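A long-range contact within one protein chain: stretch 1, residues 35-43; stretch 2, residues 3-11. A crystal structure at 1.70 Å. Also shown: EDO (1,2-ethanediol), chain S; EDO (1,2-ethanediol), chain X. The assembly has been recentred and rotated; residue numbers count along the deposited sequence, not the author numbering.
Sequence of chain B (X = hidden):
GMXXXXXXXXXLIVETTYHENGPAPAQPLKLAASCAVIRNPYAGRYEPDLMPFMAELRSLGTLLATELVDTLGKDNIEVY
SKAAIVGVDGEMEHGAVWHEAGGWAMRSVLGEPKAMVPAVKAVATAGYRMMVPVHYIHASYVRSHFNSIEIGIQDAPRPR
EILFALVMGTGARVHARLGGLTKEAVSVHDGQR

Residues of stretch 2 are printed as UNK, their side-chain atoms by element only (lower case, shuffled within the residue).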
# COMPACT_ATOMS: atom_id res chain seq x y z
N CYS B 35 18.35 -5.05 -9.89
CA CYS B 35 18.13 -3.63 -9.60
C CYS B 35 19.32 -3.02 -8.87
O CYS B 35 20.01 -3.68 -8.05
CB CYS B 35 16.94 -3.48 -8.66
SG CYS B 35 15.38 -4.28 -9.25
N ALA B 36 19.53 -1.74 -9.17
CA ALA B 36 20.54 -0.92 -8.50
C ALA B 36 19.91 0.42 -8.11
O ALA B 36 19.24 1.07 -8.94
CB ALA B 36 21.76 -0.67 -9.39
N VAL B 37 20.21 0.82 -6.87
CA VAL B 37 19.78 2.08 -6.29
C VAL B 37 20.99 2.99 -6.29
O VAL B 37 22.00 2.66 -5.71
CB VAL B 37 19.25 1.93 -4.87
CG1 VAL B 37 18.86 3.27 -4.30
CG2 VAL B 37 18.05 0.96 -4.84
N ILE B 38 20.87 4.09 -7.02
CA ILE B 38 21.94 5.06 -7.16
C ILE B 38 21.52 6.47 -6.76
O ILE B 38 20.37 6.77 -6.69
CB ILE B 38 22.56 5.08 -8.57
CG1 ILE B 38 21.68 5.82 -9.60
CG2 ILE B 38 22.88 3.64 -9.04
CD1 ILE B 38 22.40 6.15 -10.96
N ARG B 39 22.50 7.28 -6.39
CA ARG B 39 22.22 8.68 -6.08
C ARG B 39 21.82 9.37 -7.36
O ARG B 39 22.36 9.10 -8.43
CB ARG B 39 23.47 9.35 -5.50
CG ARG B 39 23.24 10.78 -5.07
CD ARG B 39 24.45 11.34 -4.35
NE ARG B 39 25.60 11.43 -5.22
CZ ARG B 39 25.83 12.41 -6.10
NH1 ARG B 39 24.95 13.37 -6.26
NH2 ARG B 39 26.94 12.38 -6.84
N ASN B 40 20.85 10.28 -7.25
CA ASN B 40 20.44 11.09 -8.37
C ASN B 40 21.24 12.39 -8.38
O ASN B 40 20.98 13.25 -7.55
CB ASN B 40 18.95 11.43 -8.29
CG ASN B 40 18.44 12.16 -9.51
OD1 ASN B 40 19.22 12.60 -10.34
ND2 ASN B 40 17.12 12.28 -9.62
N PRO B 41 22.19 12.55 -9.31
CA PRO B 41 22.98 13.80 -9.28
C PRO B 41 22.21 15.08 -9.65
O PRO B 41 22.78 16.18 -9.52
CB PRO B 41 24.05 13.56 -10.35
CG PRO B 41 24.01 12.15 -10.67
CD PRO B 41 22.60 11.71 -10.44
N TYR B 42 20.97 14.93 -10.14
CA TYR B 42 20.13 16.06 -10.59
C TYR B 42 18.88 16.33 -9.77
O TYR B 42 18.05 17.18 -10.14
CB TYR B 42 19.74 15.84 -12.06
CG TYR B 42 20.98 15.55 -12.86
CD1 TYR B 42 21.87 16.56 -13.15
CD2 TYR B 42 21.28 14.26 -13.27
CE1 TYR B 42 23.04 16.29 -13.85
CE2 TYR B 42 22.43 13.98 -13.95
CZ TYR B 42 23.32 15.01 -14.24
OH TYR B 42 24.47 14.77 -14.94
N ALA B 43 18.73 15.57 -8.69
CA ALA B 43 17.55 15.69 -7.82
C ALA B 43 17.48 17.10 -7.33
O ALA B 43 18.49 17.69 -6.89
CB ALA B 43 17.65 14.77 -6.61
N UNK B 3 32.77 10.02 -11.57
CA UNK B 3 31.61 9.24 -11.96
C UNK B 3 30.33 9.81 -11.41
O UNK B 3 30.27 10.31 -10.30
c UNK B 3 31.73 7.81 -11.44
o UNK B 3 30.61 7.05 -11.80
N UNK B 4 29.31 9.69 -12.23
CA UNK B 4 27.95 10.13 -11.86
C UNK B 4 27.16 8.97 -11.29
O UNK B 4 25.94 9.11 -11.01
c UNK B 4 27.21 10.63 -13.11
c UNK B 4 27.51 13.04 -12.74
c UNK B 4 27.74 11.91 -13.74
c UNK B 4 27.06 12.17 -15.11
N UNK B 5 27.82 7.84 -11.11
CA UNK B 5 27.15 6.60 -10.68
C UNK B 5 27.66 6.13 -9.35
O UNK B 5 28.79 5.66 -9.25
c UNK B 5 27.29 5.49 -11.72
c UNK B 5 26.91 4.90 -14.17
c UNK B 5 26.77 5.97 -13.08
c UNK B 5 26.54 4.21 -11.24
N UNK B 6 26.83 6.26 -8.34
CA UNK B 6 27.18 5.82 -6.98
C UNK B 6 26.09 4.89 -6.48
O UNK B 6 25.00 5.32 -6.19
o UNK B 6 27.62 9.39 -4.71
c UNK B 6 28.39 7.97 -6.48
o UNK B 6 29.22 10.11 -6.02
c UNK B 6 28.41 9.24 -5.67
c UNK B 6 27.31 7.01 -6.05
N UNK B 7 26.43 3.61 -6.35
CA UNK B 7 25.45 2.57 -5.94
C UNK B 7 25.37 2.38 -4.41
O UNK B 7 26.38 2.10 -3.75
c UNK B 7 24.76 0.10 -6.22
c UNK B 7 25.94 1.32 -8.11
c UNK B 7 25.81 1.20 -6.59
c UNK B 7 26.50 0.08 -8.77
N UNK B 8 24.16 2.50 -3.88
CA UNK B 8 23.91 2.29 -2.46
C UNK B 8 23.65 0.81 -2.19
O UNK B 8 24.19 0.21 -1.28
c UNK B 8 22.72 3.13 -1.99
c UNK B 8 19.16 3.25 0.03
n UNK B 8 17.97 3.39 -0.53
c UNK B 8 21.53 3.91 0.12
n UNK B 8 20.19 3.94 -0.42
n UNK B 8 19.31 2.38 1.00
c UNK B 8 22.46 2.90 -0.52
N UNK B 9 22.76 0.25 -2.99
CA UNK B 9 22.37 -1.15 -2.86
C UNK B 9 21.85 -1.71 -4.14
O UNK B 9 21.51 -0.98 -5.06
n UNK B 9 18.02 -1.93 1.09
c UNK B 9 20.05 -0.70 -1.96
c UNK B 9 18.74 -2.06 -0.26
c UNK B 9 19.20 -0.70 -0.69
c UNK B 9 21.35 -1.34 -1.73
N UNK B 10 21.82 -3.03 -4.18
CA UNK B 10 21.37 -3.78 -5.34
C UNK B 10 20.51 -4.95 -4.87
O UNK B 10 20.65 -5.41 -3.74
c UNK B 10 25.38 -5.68 -8.96
c UNK B 10 23.40 -3.33 -6.85
n UNK B 10 25.03 -6.59 -9.86
c UNK B 10 22.58 -4.34 -6.08
c UNK B 10 24.68 -3.93 -7.35
n UNK B 10 26.65 -5.47 -8.69
n UNK B 10 24.45 -4.94 -8.39
N UNK B 11 19.58 -5.35 -5.70
CA UNK B 11 18.83 -6.57 -5.44
C UNK B 11 18.78 -7.41 -6.69
O UNK B 11 18.78 -6.91 -7.82
c UNK B 11 17.45 -5.49 -3.63
o UNK B 11 16.60 -5.71 -5.93
c UNK B 11 17.40 -6.34 -4.91
C1 EDO S . 19.71 20.93 -6.12
O1 EDO S . 19.39 20.09 -7.24
C2 EDO S . 20.05 20.05 -4.93
O2 EDO S . 21.38 19.53 -5.15
C1 EDO X . 31.10 14.52 -10.43
O1 EDO X . 30.82 15.91 -10.69
C2 EDO X . 29.84 13.67 -10.35
O2 EDO X . 29.64 13.11 -9.04
O HOH W 1 24.82 8.13 -8.77
O HOH W 2 21.62 -5.69 -9.09

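Position 3 carries one carbon and then one oxygen, and touches nothing on stretch 1. This is serine; a short hydroxyl suits a turn to its own chain, and OG of Ser3 accepts a hydrogen bond from N of position 5 at 3.0 Å.

Position 4 has four carbons forked at the second. One end carbon lies 4.2 Å from CG of Pro41, the other 3.7 Å from OH of Tyr42. This is leucine, an apolar branched side chain against Pro41 and Tyr42 of the turn from Asn40 to Ala43.

Position 5 also has four carbons, but forked at the first, one arm two carbons long. Its CA-to-CB bond points away from stretch 1, yet the short arm comes within 4.3 Å of CG2 of Ile38. This is isoleucine, whose second branch allows this modest apolar contact.

At position 6 three carbons end in two oxygens. One oxygen lies 2.9 Å from NE of Arg39, the other 3.3 Å from NH2 of Arg39. This is glutamate: OE1 of Glu6 accepts from NE within a salt bridge, OE2 from NH2 in a weak bond, and the paired oxygens suit the guanidinium edge.

Position 7 repeats the pattern of position 5. The first carbon of its longer arm packs 4.0 Å from CG2 of Ile38. This is isoleucine; beta-branching favours extended backbone, and Ile7 meets Ile38 and Ala36 on one sheet face.

Position 8 shows three carbons, a nitrogen, and a carbon bearing two more nitrogens, one of them 3.9 Å from CG1 of Val37. This is arginine: Arg8 can brush Val37 while its guanidinium is hydrogen-bonded elsewhere in the structure.

Position 9 is a row of four carbons ending in nitrogen; its second carbon lies 3.9 Å from CG2 of Val37. This is lysine, its aliphatic part near Val37 while its charged end leads away.

Position 10 has three carbons, a nitrogen, then a carbon carrying two more nitrogens; its second carbon rests 4.0 Å from CB of Ala36. This is arginine, whose aliphatic stem meets that small side chain while NE of Arg10 donates to water 2 at 3.0 Å.

Position 11 has one carbon carrying an oxygen and a carbon, the oxygen 3.5 Å from CB of Cys35. This is threonine, beta-branched and at home in strands.

The contact is chiefly antiparallel strand pairing. N of Cys35 donates to O of Thr11 at 2.8 Å, and N of Thr11 to O of Cys35 at 2.9 Å. Farther along, N of Val37 reaches O of Lys9 at 2.9 Å and N of Arg8 reaches O of Val37 at 2.8 Å. N of Arg39 adds a bond to O of Glu6 at 3.2 Å; beside it water 1 donates to O of Leu4 and O of Arg39 and accepts from N of Glu6.

Stretch 2 (3-11) SLIEIRKRT
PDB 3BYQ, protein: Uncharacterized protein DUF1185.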